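Long-range contacts in probable glutamine synthetase (Pseudomonas aeruginosa, PDB 4HPP), which belongs to the glutamine synthetase family and carries bound glutamic acid and a magnesium ion in its catalytic domain: residues Ala311-Pro316 and Glu332-Asp337; Ala299-Gly304 and Gly383-Pro388; His236-Leu241 and Gln328-Phe333; Ala268-His273 and Ala347-Ala352; Thr281-Ala286 and Ala338-His343. One frame throughout, in Å; residues are numbered along the deposited sequence.

Interaction 1 of 5, residues Ala311-Pro316 and Glu332-Asp337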
# COMPACT_ATOMS: atom_id res chain seq x y z
N ALA A 311 18.83 48.23 -14.72
CA ALA A 311 19.80 47.24 -14.27
C ALA A 311 20.23 47.52 -12.83
O ALA A 311 20.55 46.59 -12.10
CB ALA A 311 21.00 47.17 -15.22
N LEU A 312 20.23 48.78 -12.40
CA LEU A 312 20.66 49.12 -11.02
C LEU A 312 19.60 49.99 -10.44
O LEU A 312 19.21 50.99 -11.04
CB LEU A 312 22.00 49.85 -11.04
CG LEU A 312 22.94 49.89 -9.84
CD1 LEU A 312 23.43 48.52 -9.45
CD2 LEU A 312 24.16 50.74 -10.16
N ARG A 313 19.09 49.62 -9.28
CA ARG A 313 17.93 50.31 -8.73
C ARG A 313 18.19 50.77 -7.33
O ARG A 313 18.66 50.01 -6.50
CB ARG A 313 16.69 49.40 -8.77
CG ARG A 313 15.46 49.97 -8.07
CD ARG A 313 14.23 49.11 -8.33
NE ARG A 313 14.22 47.87 -7.54
CZ ARG A 313 13.69 47.74 -6.32
NH1 ARG A 313 13.75 46.56 -5.71
NH2 ARG A 313 13.10 48.77 -5.71
N ILE A 314 17.93 52.04 -7.10
CA ILE A 314 17.92 52.62 -5.77
C ILE A 314 16.67 52.18 -5.03
O ILE A 314 15.55 52.36 -5.53
CB ILE A 314 17.92 54.16 -5.87
CG1 ILE A 314 19.10 54.65 -6.72
CG2 ILE A 314 17.99 54.75 -4.47
CD1 ILE A 314 18.83 55.94 -7.47
N CYS A 315 16.87 51.58 -3.86
CA CYS A 315 15.76 51.10 -3.00
C CYS A 315 15.54 52.12 -1.90
O CYS A 315 16.23 52.07 -0.84
CB CYS A 315 16.06 49.72 -2.35
SG CYS A 315 16.41 48.38 -3.53
N PRO A 316 14.58 53.03 -2.13
CA PRO A 316 14.45 54.18 -1.26
C PRO A 316 14.03 53.70 0.13
O PRO A 316 13.61 52.55 0.31
CB PRO A 316 13.34 55.00 -1.92
CG PRO A 316 12.46 53.97 -2.56
CD PRO A 316 13.32 52.75 -2.84
N GLU A 332 20.24 47.95 -5.50
CA GLU A 332 19.95 46.66 -6.01
C GLU A 332 20.37 46.49 -7.49
O GLU A 332 19.83 47.17 -8.39
CB GLU A 332 18.45 46.46 -5.85
CG GLU A 332 17.83 45.54 -6.86
CD GLU A 332 16.52 44.97 -6.38
OE1 GLU A 332 16.52 44.13 -5.45
OE2 GLU A 332 15.49 45.34 -6.96
N PHE A 333 21.34 45.58 -7.70
CA PHE A 333 21.83 45.05 -9.00
C PHE A 333 20.93 43.88 -9.44
O PHE A 333 20.61 42.99 -8.66
CB PHE A 333 23.31 44.61 -8.84
CG PHE A 333 23.97 44.04 -10.09
CD1 PHE A 333 23.71 42.73 -10.51
CD2 PHE A 333 24.90 44.81 -10.82
CE1 PHE A 333 24.32 42.20 -11.66
CE2 PHE A 333 25.51 44.29 -11.95
CZ PHE A 333 25.23 42.98 -12.35
N ARG A 334 20.52 43.88 -10.71
CA ARG A 334 19.40 43.04 -11.10
C ARG A 334 19.74 42.01 -12.16
O ARG A 334 19.08 40.96 -12.20
CB ARG A 334 18.18 43.87 -11.50
CG ARG A 334 17.76 44.83 -10.41
CD ARG A 334 16.46 45.57 -10.68
NE ARG A 334 15.30 44.81 -10.24
CZ ARG A 334 14.41 44.27 -11.08
NH1 ARG A 334 13.36 43.58 -10.60
NH2 ARG A 334 14.60 44.44 -12.40
N PRO A 335 20.76 42.29 -13.00
CA PRO A 335 21.06 41.28 -14.03
C PRO A 335 21.92 40.13 -13.48
O PRO A 335 23.09 39.89 -13.87
CB PRO A 335 21.70 42.10 -15.17
CG PRO A 335 21.74 43.53 -14.69
CD PRO A 335 21.56 43.51 -13.20
N MET A 336 21.31 39.40 -12.55
CA MET A 336 22.03 38.36 -11.84
C MET A 336 21.09 37.20 -11.68
O MET A 336 19.88 37.42 -11.62
CB MET A 336 22.52 38.88 -10.50
CG MET A 336 23.48 37.90 -9.86
SD MET A 336 24.02 38.39 -8.21
CE MET A 336 25.40 39.53 -8.55
N ASP A 337 21.64 35.99 -11.72
CA ASP A 337 20.84 34.77 -11.62
C ASP A 337 21.58 33.71 -10.78
O ASP A 337 22.73 33.97 -10.31
CB ASP A 337 20.38 34.26 -12.99
CG ASP A 337 21.52 33.89 -13.92
OD1 ASP A 337 21.58 34.45 -15.05
OD2 ASP A 337 22.34 33.01 -13.58
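Arg-313 and Glu-332 are joined by a salt bridge, their side chains lying side by side and pointing the same way. Glu-332 OE2 comes up at the edge of the Arg-313 guanidinium: NH1 is modelled 2.5 Å from it, a length too short to be taken literally, and NE makes a weak bond to the same oxygen at 2.9 Å. The bend at chi3 (76°) turns NE of Arg-313 toward the carboxylate. Arg-334 NE adds a weak bond to OE2 at 3.3 Å, so the one oxygen probably eases the repulsion between two arginines. Beneath this network the backbones of Arg-313 and Glu-332 form an antiparallel hydrogen-bonded pair. Cys-315, small and polarisable, lays SG over a face of the Arg-313 guanidinium and 3.6 Å from Glu-332 CB. On the other side of the sheet, Leu-312 CD1 lies 4.0 Å from Phe-333 CB. At the corner where the strand turns, Ala-311 CB is 3.8 Å from Pro-335 CG. Helix 261-281 covers Leu-312 and Phe-333 through Leu-271 and Leu-274; strand 303-304 flanks 312-315, and strand 235-243 lies beyond 330-336, where Arg-334 reaches the glutamic acid pocket.

Interaction 2 of 5, residues Ala299-Gly304 and Gly383-Pro388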
# COMPACT_ATOMS: atom_id res chain seq x y z
N ALA A 299 18.22 45.39 -23.49
CA ALA A 299 18.42 45.63 -22.02
C ALA A 299 19.64 46.48 -21.71
O ALA A 299 20.76 46.15 -22.15
CB ALA A 299 18.45 44.32 -21.23
N TYR A 300 19.45 47.56 -20.93
CA TYR A 300 20.52 48.58 -20.79
C TYR A 300 21.13 48.81 -19.38
O TYR A 300 20.56 48.47 -18.34
CB TYR A 300 20.06 49.92 -21.39
CG TYR A 300 19.92 49.98 -22.93
CD1 TYR A 300 18.70 49.65 -23.55
CD2 TYR A 300 20.97 50.41 -23.74
CE1 TYR A 300 18.56 49.72 -24.94
CE2 TYR A 300 20.84 50.48 -25.13
CZ TYR A 300 19.63 50.14 -25.73
OH TYR A 300 19.48 50.21 -27.10
N ALA A 301 22.31 49.41 -19.37
CA ALA A 301 22.90 49.76 -18.09
C ALA A 301 22.47 51.17 -17.78
O ALA A 301 23.05 52.13 -18.27
CB ALA A 301 24.41 49.65 -18.13
N CYS A 302 21.42 51.28 -16.98
CA CYS A 302 20.86 52.57 -16.56
C CYS A 302 20.47 52.43 -15.08
O CYS A 302 20.63 51.37 -14.49
CB CYS A 302 19.64 52.89 -17.43
SG CYS A 302 18.37 51.59 -17.37
N LEU A 303 19.92 53.48 -14.51
CA LEU A 303 19.56 53.50 -13.11
C LEU A 303 18.07 53.81 -12.91
O LEU A 303 17.38 54.38 -13.79
CB LEU A 303 20.44 54.51 -12.39
CG LEU A 303 20.38 54.69 -10.87
CD1 LEU A 303 21.54 53.98 -10.22
CD2 LEU A 303 20.51 56.18 -10.61
N GLY A 304 17.55 53.41 -11.76
CA GLY A 304 16.16 53.68 -11.46
C GLY A 304 15.96 54.02 -10.01
O GLY A 304 16.58 53.44 -9.14
N GLY A 383 25.24 58.28 -22.82
CA GLY A 383 26.33 57.74 -21.99
C GLY A 383 25.96 56.39 -21.38
O GLY A 383 26.17 56.16 -20.19
N ILE A 384 25.44 55.51 -22.23
CA ILE A 384 24.67 54.36 -21.80
C ILE A 384 24.85 53.18 -22.78
O ILE A 384 24.56 53.33 -23.98
CB ILE A 384 23.17 54.79 -21.64
CG1 ILE A 384 22.91 55.28 -20.20
CG2 ILE A 384 22.19 53.70 -22.08
CD1 ILE A 384 21.50 55.77 -19.91
N GLN A 385 25.36 52.04 -22.28
CA GLN A 385 25.56 50.79 -23.09
C GLN A 385 24.39 49.75 -23.02
O GLN A 385 23.70 49.62 -21.99
CB GLN A 385 26.89 50.09 -22.73
CG GLN A 385 28.09 50.98 -22.41
CD GLN A 385 28.77 50.61 -21.09
OE1 GLN A 385 28.09 50.42 -20.07
NE2 GLN A 385 30.11 50.54 -21.08
N ALA A 386 24.17 49.02 -24.10
CA ALA A 386 23.38 47.79 -24.04
C ALA A 386 24.19 46.67 -23.32
O ALA A 386 25.42 46.53 -23.51
CB ALA A 386 22.94 47.33 -25.43
N LEU A 387 23.49 45.91 -22.48
CA LEU A 387 24.03 44.66 -21.92
C LEU A 387 24.11 43.63 -23.05
O LEU A 387 23.27 43.61 -23.93
CB LEU A 387 23.17 44.16 -20.74
CG LEU A 387 22.99 45.20 -19.60
CD1 LEU A 387 22.25 44.67 -18.39
CD2 LEU A 387 24.30 45.82 -19.17
N PRO A 388 25.14 42.77 -23.04
CA PRO A 388 25.24 41.79 -24.12
C PRO A 388 23.97 40.92 -24.27
O PRO A 388 23.03 41.01 -23.46
CB PRO A 388 26.45 40.95 -23.72
CG PRO A 388 26.73 41.27 -22.29
CD PRO A 388 26.26 42.68 -22.09
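The ring of Tyr-300 meets residues 384-386 through its CD2 and CE2 atoms, approached obliquely. CD2 lies 3.3 Å from the carbonyl O of Gln-385 and 3.9 Å from CG2 of Ile-384, while CE2 is 3.8 Å from CB of Ala-386. With CG anti to the carbonyl carbon (chi1 -69°), the ring starts out beside the backbone nitrogen, and its length lets CD2 and CE2 cover backbone and methyl groups of three successive residues. The other flat group, the amide of Gln-385, gives its NE2 to Ala-272 O of helix 261-281. Two backbone bonds surround Tyr-300 and Ala-386: Leu-387 N donates to Ala-299 O at 2.8 Å, and Ala-301 N to Gln-385 O at 3.0 Å, the latter nearly straight at 167°. This is an isolated beta bridge, tying the loop ahead of helix 391-399 to the chain that leads into strand 303-304 of the catalytic domain. Leu-387 points at 299-304 and brings CD2 to 4.0 Å from Ala-301 CB, and both side chains rest on Leu-274 of helix 261-281; alanine is small enough to let the leucine in. Farther along, Ile-384 spreads its CD1 toward Cys-302 CB, 4.2 Å away.

Interaction 3 of 5, residues His236-Leu241 and Gln328-Phe333. With GLU (glutamic acid), chain D.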
# COMPACT_ATOMS: atom_id res chain seq x y z
N HIS A 236 18.77 38.97 -6.96
CA HIS A 236 19.02 40.41 -6.84
C HIS A 236 19.91 40.66 -5.68
O HIS A 236 19.72 40.13 -4.59
CB HIS A 236 17.75 41.23 -6.65
CG HIS A 236 16.78 41.14 -7.79
ND1 HIS A 236 15.45 41.34 -7.62
CD2 HIS A 236 16.96 40.82 -9.15
CE1 HIS A 236 14.81 41.17 -8.82
NE2 HIS A 236 15.73 40.85 -9.75
N LEU A 237 20.89 41.52 -5.89
CA LEU A 237 21.87 41.72 -4.86
C LEU A 237 21.62 43.14 -4.37
O LEU A 237 21.67 44.04 -5.18
CB LEU A 237 23.25 41.56 -5.50
CG LEU A 237 24.52 41.93 -4.78
CD1 LEU A 237 24.59 41.20 -3.44
CD2 LEU A 237 25.69 41.56 -5.66
N HIS A 238 21.28 43.30 -3.08
CA HIS A 238 21.20 44.61 -2.42
C HIS A 238 22.47 44.92 -1.73
O HIS A 238 22.93 44.14 -0.92
CB HIS A 238 20.11 44.61 -1.36
CG HIS A 238 18.75 44.43 -1.91
ND1 HIS A 238 17.98 45.48 -2.32
CD2 HIS A 238 18.01 43.28 -2.16
CE1 HIS A 238 16.81 45.03 -2.81
NE2 HIS A 238 16.81 43.68 -2.69
N LEU A 239 23.07 46.04 -2.09
CA LEU A 239 24.35 46.48 -1.48
C LEU A 239 24.22 47.84 -0.84
O LEU A 239 23.64 48.76 -1.43
CB LEU A 239 25.47 46.51 -2.48
CG LEU A 239 25.90 45.09 -2.85
CD1 LEU A 239 26.61 45.05 -4.21
CD2 LEU A 239 26.78 44.53 -1.76
N SER A 240 24.65 47.91 0.42
CA SER A 240 24.84 49.17 1.11
C SER A 240 26.32 49.21 1.48
O SER A 240 26.99 48.17 1.57
CB SER A 240 23.89 49.33 2.30
OG SER A 240 24.28 48.60 3.45
N LEU A 241 26.83 50.43 1.62
CA LEU A 241 28.24 50.67 1.94
C LEU A 241 28.29 51.49 3.23
O LEU A 241 27.62 52.51 3.29
CB LEU A 241 28.91 51.44 0.80
CG LEU A 241 29.46 50.66 -0.39
CD1 LEU A 241 30.40 51.54 -1.22
CD2 LEU A 241 30.18 49.42 0.07
N GLN A 328 18.60 51.34 5.88
CA GLN A 328 17.87 50.45 4.97
C GLN A 328 18.03 50.90 3.51
O GLN A 328 17.51 50.27 2.59
CB GLN A 328 16.39 50.35 5.36
CG GLN A 328 15.80 51.68 5.80
CD GLN A 328 14.32 51.84 5.51
OE1 GLN A 328 13.88 51.62 4.38
NE2 GLN A 328 13.56 52.28 6.52
N TYR A 329 18.74 52.00 3.31
CA TYR A 329 19.01 52.52 1.98
C TYR A 329 20.12 51.71 1.31
O TYR A 329 21.21 51.47 1.89
CB TYR A 329 19.44 53.97 2.06
CG TYR A 329 19.61 54.63 0.72
CD1 TYR A 329 18.56 55.38 0.15
CD2 TYR A 329 20.83 54.53 0.04
CE1 TYR A 329 18.73 56.01 -1.07
CE2 TYR A 329 21.01 55.15 -1.18
CZ TYR A 329 19.96 55.89 -1.73
OH TYR A 329 20.18 56.48 -2.94
N ASN A 330 19.83 51.28 0.10
CA ASN A 330 20.75 50.43 -0.59
C ASN A 330 20.52 50.52 -2.08
O ASN A 330 19.57 51.18 -2.54
CB ASN A 330 20.67 48.98 -0.05
CG ASN A 330 19.42 48.24 -0.52
OD1 ASN A 330 19.30 47.85 -1.70
ND2 ASN A 330 18.51 48.00 0.41
N LEU A 331 21.39 49.84 -2.82
CA LEU A 331 21.28 49.69 -4.25
C LEU A 331 21.23 48.22 -4.69
O LEU A 331 22.10 47.39 -4.35
CB LEU A 331 22.44 50.42 -4.94
CG LEU A 331 22.43 51.97 -4.86
CD1 LEU A 331 23.80 52.51 -4.51
CD2 LEU A 331 22.00 52.49 -6.21
N GLU A 332 20.24 47.95 -5.50
CA GLU A 332 19.95 46.66 -6.01
C GLU A 332 20.37 46.49 -7.49
O GLU A 332 19.83 47.17 -8.39
CB GLU A 332 18.45 46.46 -5.85
CG GLU A 332 17.83 45.54 -6.86
CD GLU A 332 16.52 44.97 -6.38
OE1 GLU A 332 16.52 44.13 -5.45
OE2 GLU A 332 15.49 45.34 -6.96
N PHE A 333 21.34 45.58 -7.70
CA PHE A 333 21.83 45.05 -9.00
C PHE A 333 20.93 43.88 -9.44
O PHE A 333 20.61 42.99 -8.66
CB PHE A 333 23.31 44.61 -8.84
CG PHE A 333 23.97 44.04 -10.09
CD1 PHE A 333 23.71 42.73 -10.51
CD2 PHE A 333 24.90 44.81 -10.82
CE1 PHE A 333 24.32 42.20 -11.66
CE2 PHE A 333 25.51 44.29 -11.95
CZ PHE A 333 25.23 42.98 -12.35
N GLU D . 11.63 37.11 -11.70
CA GLU D . 12.30 38.44 -11.99
C GLU D . 13.79 38.38 -12.41
O GLU D . 14.19 37.55 -13.22
CB GLU D . 12.16 39.37 -10.79
CG GLU D . 10.76 39.85 -10.55
CD GLU D . 10.62 40.57 -9.25
OE1 GLU D . 10.36 41.78 -9.31
OE2 GLU D . 10.79 39.93 -8.18
OXT GLU D . 14.64 39.14 -11.94
O HOH W 1 14.26 42.91 -5.65
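His-236 and Glu-332 are linked through a water between two strands, while the other nitrogen of the same imidazole holds the bound glutamic acid. The water lies 2.8 Å from His-236 ND1 and donates to Glu-332 OE1 at 2.6 Å; His-236 NE2 donates to OXT of the glutamic acid at 3.0 Å. Histidine suits the place because its two ring nitrogens can serve different partners, the water and the ligand. Glu-332, whose OE2 is held by Arg-313, probably helps to position the water, and through it the histidine. Two residues along the strand, His-238 turns its ND1 to Asn-330 OD1, 2.8 Å away with an N-H...O angle of 155°. The oxygen lies in the imidazole plane, whereas the asparagine amide stands almost perpendicular to the ring (89°). The ND2 of Asn-330 bonds weakly to Gln-328 O, and His-238 NE2 in turn makes a weak hydrogen bond with Glu-131.

The backbones form two antiparallel hydrogen-bonded pairs, Leu-237 with Phe-333 and Leu-239 with Leu-331, each with both bonds made. These four apolar side chains share the face opposite His-238 and Glu-332; Leu-239 and Phe-333 pack on helix 261-281. The contact thus joins two antiparallel strands of the catalytic domain's sheet, helix-covered on the leucine and phenylalanine face, with His-236 belonging to the glutamic acid pocket.

Interaction 4 of 5, residues Ala268-His273 and Ala347-Ala352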
# COMPACT_ATOMS: atom_id res chain seq x y z
N ALA A 268 28.31 54.59 -10.64
CA ALA A 268 28.82 54.92 -11.98
C ALA A 268 29.80 53.86 -12.54
O ALA A 268 29.75 53.45 -13.73
CB ALA A 268 29.44 56.30 -11.96
N GLY A 269 30.66 53.37 -11.64
CA GLY A 269 31.58 52.26 -11.95
C GLY A 269 30.91 50.96 -12.33
O GLY A 269 31.31 50.29 -13.30
N VAL A 270 29.88 50.61 -11.55
CA VAL A 270 29.04 49.46 -11.81
C VAL A 270 28.43 49.64 -13.19
O VAL A 270 28.51 48.72 -14.02
CB VAL A 270 27.90 49.35 -10.75
CG1 VAL A 270 26.83 48.33 -11.16
CG2 VAL A 270 28.45 49.08 -9.35
N LEU A 271 27.83 50.82 -13.44
CA LEU A 271 27.21 51.11 -14.75
C LEU A 271 28.19 51.02 -15.94
O LEU A 271 27.88 50.41 -16.95
CB LEU A 271 26.43 52.44 -14.76
CG LEU A 271 25.19 52.42 -13.85
CD1 LEU A 271 24.16 53.46 -14.20
CD2 LEU A 271 24.48 51.07 -13.83
N ALA A 272 29.38 51.59 -15.81
CA ALA A 272 30.30 51.67 -16.95
C ALA A 272 30.82 50.30 -17.31
O ALA A 272 31.05 50.00 -18.50
CB ALA A 272 31.43 52.59 -16.63
N HIS A 273 30.94 49.45 -16.29
CA HIS A 273 31.38 48.08 -16.47
C HIS A 273 30.32 47.04 -16.63
O HIS A 273 30.64 45.89 -16.94
CB HIS A 273 32.32 47.68 -15.34
CG HIS A 273 33.59 48.49 -15.30
ND1 HIS A 273 34.59 48.32 -16.19
CD2 HIS A 273 33.99 49.53 -14.46
CE1 HIS A 273 35.57 49.19 -15.93
NE2 HIS A 273 35.20 49.93 -14.86
N ALA A 347 32.06 39.84 -5.69
CA ALA A 347 33.41 40.37 -6.00
C ALA A 347 33.45 41.20 -7.26
O ALA A 347 33.98 42.30 -7.26
CB ALA A 347 34.45 39.24 -6.11
N ALA A 348 32.92 40.66 -8.36
CA ALA A 348 32.92 41.39 -9.64
C ALA A 348 32.20 42.75 -9.57
O ALA A 348 32.67 43.76 -10.14
CB ALA A 348 32.33 40.52 -10.73
N VAL A 349 31.10 42.79 -8.83
CA VAL A 349 30.28 43.99 -8.75
C VAL A 349 31.00 45.03 -7.89
O VAL A 349 31.13 46.21 -8.27
CB VAL A 349 28.86 43.69 -8.19
CG1 VAL A 349 28.10 44.97 -7.81
CG2 VAL A 349 28.07 42.80 -9.16
N LEU A 350 31.50 44.59 -6.74
CA LEU A 350 32.13 45.51 -5.80
C LEU A 350 33.38 46.08 -6.44
O LEU A 350 33.78 47.20 -6.11
CB LEU A 350 32.47 44.81 -4.48
CG LEU A 350 31.51 44.66 -3.27
CD1 LEU A 350 32.16 43.74 -2.22
CD2 LEU A 350 31.18 46.00 -2.63
N ILE A 351 33.96 45.32 -7.39
CA ILE A 351 35.17 45.76 -8.10
C ILE A 351 34.85 46.99 -8.94
O ILE A 351 35.44 48.07 -8.72
CB ILE A 351 35.83 44.64 -8.98
CG1 ILE A 351 36.78 43.77 -8.14
CG2 ILE A 351 36.72 45.26 -10.04
CD1 ILE A 351 37.08 42.42 -8.74
N ALA A 352 33.90 46.83 -9.87
CA ALA A 352 33.59 47.89 -10.82
C ALA A 352 33.13 49.12 -10.07
O ALA A 352 33.44 50.24 -10.48
CB ALA A 352 32.53 47.44 -11.81
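Val-349, the first residue of 347-352 to meet the other helix, turns CG1 toward CG2 of Val-270, 4.4 Å away, and the same CG2 lies 4.1 Å from the carbonyl O of Val-349. In Val-270, CG1 is anti to the backbone N (chi1 168°), and CG2, the methyl that makes the contact, lies beside the N. Two short branches on each side let the valines pack without keeping the helices apart. Val-349 also touches Trp-266 and Thr-281, farther back and farther on in the helix 261-281.

Near the next turn, Ala-352 makes the largest share of the contact. Its CB points at the other helix and settles 3.4 Å from Gly-269 O and 3.5 Å from His-273 CB, with CD2 of the imidazole nearby at 3.7 Å. The carbonyl O of Ala-352 sits 3.1 Å from CA of Gly-269 in a CA-H...O contact. Glycine fits here because it has no CB to run into that oxygen, and the single methyl of alanine fits between Gly-269 O and His-273 CB. The ring of His-273 is held from elsewhere, by ND1 bonding to Asp-401 OD1.

The axes of the two segments approach to 8.2 Å with their directions 112° apart. The small residues Gly-269 and Ala-352 at the crossing allow this approach, which joins two helices that both press on Phe-333 of the central sheet in the catalytic domain.

Interaction 5 of 5, residues Thr281-Ala286 and Ala338-His343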
# COMPACT_ATOMS: atom_id res chain seq x y z
N THR A 281 27.95 37.89 -13.75
CA THR A 281 26.71 37.87 -12.94
C THR A 281 25.51 37.26 -13.69
O THR A 281 24.46 37.01 -13.09
CB THR A 281 26.31 39.26 -12.48
OG1 THR A 281 25.83 39.98 -13.62
CG2 THR A 281 27.49 40.03 -11.84
N ALA A 282 25.65 37.06 -15.01
CA ALA A 282 24.71 36.24 -15.80
C ALA A 282 25.54 35.29 -16.67
O ALA A 282 25.54 35.43 -17.89
CB ALA A 282 23.78 37.11 -16.64
N PRO A 283 26.25 34.33 -16.05
CA PRO A 283 27.42 33.72 -16.61
C PRO A 283 27.15 32.45 -17.35
O PRO A 283 28.10 31.76 -17.68
CB PRO A 283 28.24 33.35 -15.38
CG PRO A 283 27.25 33.29 -14.25
CD PRO A 283 25.90 33.66 -14.79
N THR A 284 25.90 32.10 -17.57
CA THR A 284 25.73 30.86 -18.34
C THR A 284 24.97 31.13 -19.62
O THR A 284 24.29 32.16 -19.76
CB THR A 284 25.00 29.73 -17.58
OG1 THR A 284 23.71 30.20 -17.18
CG2 THR A 284 25.79 29.29 -16.36
N ALA A 285 25.08 30.18 -20.54
CA ALA A 285 24.39 30.28 -21.83
C ALA A 285 22.87 30.51 -21.63
O ALA A 285 22.28 31.37 -22.30
CB ALA A 285 24.67 29.03 -22.69
N ALA A 286 22.27 29.79 -20.67
CA ALA A 286 20.84 29.95 -20.32
C ALA A 286 20.51 31.31 -19.72
O ALA A 286 19.33 31.66 -19.63
CB ALA A 286 20.36 28.84 -19.40
N ALA A 338 20.93 32.57 -10.51
CA ALA A 338 21.55 31.59 -9.58
C ALA A 338 22.60 30.65 -10.21
O ALA A 338 23.17 29.80 -9.51
CB ALA A 338 20.50 30.80 -8.87
N THR A 339 22.85 30.79 -11.52
CA THR A 339 23.92 30.02 -12.16
C THR A 339 25.27 30.64 -11.81
O THR A 339 26.32 30.07 -12.10
CB THR A 339 23.79 29.96 -13.71
OG1 THR A 339 23.91 31.27 -14.24
CG2 THR A 339 22.47 29.39 -14.11
N THR A 340 25.25 31.79 -11.16
CA THR A 340 26.52 32.39 -10.67
C THR A 340 27.19 31.68 -9.51
O THR A 340 26.61 30.83 -8.88
CB THR A 340 26.33 33.81 -10.15
OG1 THR A 340 25.36 33.79 -9.09
CG2 THR A 340 25.91 34.68 -11.30
N CYS A 341 28.44 32.06 -9.25
CA CYS A 341 29.13 31.77 -8.01
C CYS A 341 29.00 32.98 -7.04
O CYS A 341 29.70 33.97 -7.17
CB CYS A 341 30.58 31.34 -8.29
SG CYS A 341 31.66 31.52 -6.84
N PRO A 342 28.09 32.93 -6.06
CA PRO A 342 27.87 34.14 -5.19
C PRO A 342 29.10 35.03 -4.90
O PRO A 342 29.04 36.26 -5.05
CB PRO A 342 27.33 33.53 -3.90
CG PRO A 342 26.64 32.28 -4.33
CD PRO A 342 27.17 31.83 -5.69
N HIS A 343 30.22 34.43 -4.52
CA HIS A 343 31.52 35.12 -4.29
C HIS A 343 32.13 35.74 -5.46
O HIS A 343 32.66 36.83 -5.33
CB HIS A 343 32.50 34.12 -3.81
CG HIS A 343 31.98 33.30 -2.69
ND1 HIS A 343 31.40 32.11 -2.88
CD2 HIS A 343 31.94 33.55 -1.32
CE1 HIS A 343 31.00 31.61 -1.68
NE2 HIS A 343 31.34 32.49 -0.73
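Thr-284 and Thr-339 reach toward each other tip to tip, with OG1 of Thr-284 3.1 Å from OG1 of Thr-339. Methyl contact accompanies the polar one, since CG2 of Thr-284 lies 3.4 Å from CB of Thr-339. Threonine suits both positions by offering a hydroxyl and a methyl on one short stem. Pro-283 comes in beside them: its CD lies 3.2 Å from Thr-339 OG1, and its CG is 3.5 Å from CG2 of Thr-340, the two side chains crossing at about a right angle. The same methyl of Thr-340 reaches the carbonyl O of Thr-281 at 3.3 Å, where the chain is leaving helix 261-281.

Around this first shell, other polar groups fix the hydroxyls. Thr-339 OG1 is hydrogen-bonded to Asp-337 OD2, and Thr-284 OG1 to Ser-287 OG, so neither depends on the contact between the two threonines alone. In Thr-340, OG1 stands between the backbone N and the carbonyl carbon (chi1 58°) and bonds to Asp-337 O, which leaves CG2 turned to Pro-283. Thr-281 OG1 is hydrogen-bonded to Pro-335 O, tying the helix end to the strand that precedes 338-343. Helix 410-427 backs the first segment, with Lys-420 NZ bonded to Pro-283 O.

Just beyond, Cys-341 occupies the N-cap position of helix 342-358, its side chain capping a backbone N. Pro-342 follows in the first turn, where an N-H would have no carbonyl partner within the helix, which suits proline. The whole is a buried loop-to-loop contact between a helix exit and a helix entrance in the catalytic domain.

Strand 330-336 connects most of the set. Interactions 1 and 3 share Glu-332 and Phe-333, and their centres are about 7 Å apart; together they bring Arg-334 and His-236 to the glutamic acid, with the magnesium ion about 5 Å from the His-236 side chain. Interaction 2 joins the same sheet through Gly-304, whose O lies 2.8 Å from Ile-314 N. Behind the sheet, interaction 4 meets both strand pairs: Val-270 CG1 lies 3.7 Å from Leu-312 CD2 of interaction 1, and Val-349 CG1 3.9 Å from Leu-239 CD1 of interaction 3. Interaction 5 holds the far end of helix 261-281, next to the corner of interaction 1.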